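Local coordinates for protein putative creatinine amidohydrolase (Bacteroides fragilis, PDB 3LUB) that probably hydrolyses carbon-nitrogen bonds in linear amides, using a pair of zinc ions, as a putative creatinine amidohydrolase of the creatininase superfamily, at residues D49-A54 and C66-P71. Residues are numbered along the deposited sequence; the frame is centred on the assembly and turned at random.
Sequences DIAVEA and CMVMPP
Val68 overlaps the flank of the helix at Ala51 and Val52, and this one valine carries the whole contact from the strand side. Its two methyls are set differently against the helix. CG2 reaches deepest, pressing on the backbone between the two helical residues: it lies 3.8 Å from Ala51 O and 3.9 Å from Val52 N. CG1 remains with the side chains, 4.1 Å from Ala51 CB and equally near Val52 CG2. Both methyls of Val68 thus touch Ala51 CB and Val52 CG2 alike, the distance from Ala51 CB to Val68 CG2 being 4.0 Å.

Val52 meets it with a single branch. With CG1 anti to the backbone N (chi1 166°), CG2 is placed beside that nitrogen and comes within 3.9 Å of Val68 CG2, and the two valine side chains cross at about a right angle. Ala51 presents just a methyl here, and the alpha carbons of Val52 and Val68 are 6.3 Å apart. Everything that touches is carbon against carbon or against backbone atoms in the middle of a helix, so the contact across the two segments is purely van der Waals, within a buried part of the fold.

Neighbouring residues enclose the same patch: Ala51 also rests on Ile25 and Val68 on Pro27, both of strand 23-28, while His48, one turn back along the helix, touches Val68 as well. The backbone of Val68 is hydrogen-bonded to Val6 and Leu8. On the side turned from the helix, Met67, a selenomethionine, packs partly on Phe86 of a second subunit, as well as on Leu8 and Tyr21 of its own chain.

Away from the zinc site, this is a worked case of helix-on-sheet packing: strand 66-68 lies next to strand 23-28 in a parallel sheet, and helix 42-62, which connects the two, packs back on the second strand of this beta-alpha-beta crossover.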
loop_
_atom_site.group_PDB
_atom_site.type_symbol
_atom_site.label_atom_id
_atom_site.label_comp_id
_atom_site.label_asym_id
_atom_site.label_seq_id
_atom_site.Cartn_x
_atom_site.Cartn_y
_atom_site.Cartn_z
ATOM N N ASP F 49 4.574 -13.636 30.354
ATOM C CA ASP F 49 4.560 -14.145 31.750
ATOM C C ASP F 49 3.946 -13.157 32.758
ATOM O O ASP F 49 3.100 -13.541 33.588
ATOM C CB ASP F 49 5.969 -14.569 32.158
ATOM C CG ASP F 49 6.430 -15.830 31.433
ATOM O OD1 ASP F 49 5.659 -16.355 30.576
ATOM O OD2 ASP F 49 7.574 -16.280 31.688
ATOM N N ILE F 50 4.299 -11.871 32.659
ATOM C CA ILE F 50 3.651 -10.833 33.479
ATOM C C ILE F 50 2.139 -10.774 33.247
ATOM O O ILE F 50 1.349 -10.741 34.198
ATOM C CB ILE F 50 4.278 -9.438 33.243
ATOM C CG1 ILE F 50 5.730 -9.431 33.763
ATOM C CG2 ILE F 50 3.421 -8.332 33.875
ATOM C CD1 ILE F 50 6.561 -8.310 33.253
ATOM N N ALA F 51 1.722 -10.758 31.990
ATOM C CA ALA F 51 0.295 -10.615 31.659
ATOM C C ALA F 51 -0.527 -11.801 32.124
ATOM O O ALA F 51 -1.656 -11.632 32.606
ATOM C CB ALA F 51 0.106 -10.361 30.143
ATOM N N VAL F 52 0.012 -13.005 31.989
ATOM C CA VAL F 52 -0.675 -14.224 32.496
ATOM C C VAL F 52 -0.826 -14.151 34.027
ATOM O O VAL F 52 -1.926 -14.388 34.564
ATOM C CB VAL F 52 0.035 -15.523 32.030
ATOM C CG1 VAL F 52 -0.437 -16.770 32.825
ATOM C CG2 VAL F 52 -0.220 -15.729 30.574
ATOM N N GLU F 53 0.243 -13.760 34.714
ATOM C CA GLU F 53 0.190 -13.582 36.166
ATOM C C GLU F 53 -0.864 -12.537 36.572
ATOM O O GLU F 53 -1.577 -12.745 37.499
ATOM C CB GLU F 53 1.541 -13.152 36.713
ATOM C CG GLU F 53 2.337 -14.197 37.453
ATOM C CD GLU F 53 3.250 -13.577 38.509
ATOM O OE1 GLU F 53 2.735 -13.293 39.615
ATOM O OE2 GLU F 53 4.457 -13.353 38.238
ATOM N N ALA F 54 -0.941 -11.417 35.862
ATOM C CA ALA F 54 -1.924 -10.378 36.183
ATOM C C ALA F 54 -3.338 -10.834 35.846
ATOM O O ALA F 54 -4.286 -10.476 36.559
ATOM C CB ALA F 54 -1.597 -9.061 35.495
ATOM N N CYS F 66 -9.560 -12.429 31.527
ATOM C CA CYS F 66 -8.835 -11.894 30.396
ATOM C C CYS F 66 -8.139 -13.020 29.633
ATOM O O CYS F 66 -7.770 -14.059 30.205
ATOM C CB CYS F 66 -7.823 -10.869 30.886
ATOM S SG CYS F 66 -8.575 -9.576 31.953
HETATM N N MSE F 67 -7.983 -12.833 28.333
HETATM C CA MSE F 67 -7.202 -13.776 27.541
HETATM C C MSE F 67 -5.889 -13.151 27.174
HETATM O O MSE F 67 -5.864 -12.086 26.555
HETATM C CB MSE F 67 -7.942 -14.132 26.258
HETATM C CG MSE F 67 -7.262 -15.219 25.410
HETATM SE SE MSE F 67 -6.670 -16.801 26.400
HETATM C CE MSE F 67 -8.136 -18.073 26.031
ATOM N N VAL F 68 -4.798 -13.855 27.449
ATOM C CA VAL F 68 -3.495 -13.465 26.936
ATOM C C VAL F 68 -3.185 -14.173 25.622
ATOM O O VAL F 68 -3.076 -15.400 25.564
ATOM C CB VAL F 68 -2.387 -13.700 27.957
ATOM C CG1 VAL F 68 -1.007 -13.172 27.419
ATOM C CG2 VAL F 68 -2.748 -13.043 29.265
HETATM N N MSE F 69 -3.073 -13.372 24.564
HETATM C CA MSE F 69 -2.804 -13.866 23.252
HETATM C C MSE F 69 -1.311 -14.303 23.066
HETATM O O MSE F 69 -0.443 -14.022 23.908
HETATM C CB MSE F 69 -3.179 -12.802 22.213
HETATM C CG MSE F 69 -4.613 -12.334 22.238
HETATM SE SE MSE F 69 -5.902 -13.692 21.703
HETATM C CE MSE F 69 -5.324 -13.959 19.720
ATOM N N PRO F 70 -1.031 -15.052 21.987
ATOM C CA PRO F 70 0.372 -15.359 21.737
ATOM C C PRO F 70 1.197 -14.087 21.505
ATOM O O PRO F 70 0.750 -13.166 20.828
ATOM C CB PRO F 70 0.312 -16.243 20.487
ATOM C CG PRO F 70 -1.061 -16.815 20.504
ATOM C CD PRO F 70 -1.906 -15.681 20.977
ATOM N N PRO F 71 2.394 -14.029 22.071
ATOM C CA PRO F 71 3.217 -12.831 21.816
ATOM C C PRO F 71 3.595 -12.566 20.329
ATOM O O PRO F 71 3.838 -13.495 19.575
ATOM C CB PRO F 71 4.451 -13.046 22.686
ATOM C CG PRO F 71 4.331 -14.353 23.291
ATOM C CD PRO F 71 3.055 -14.997 22.951
#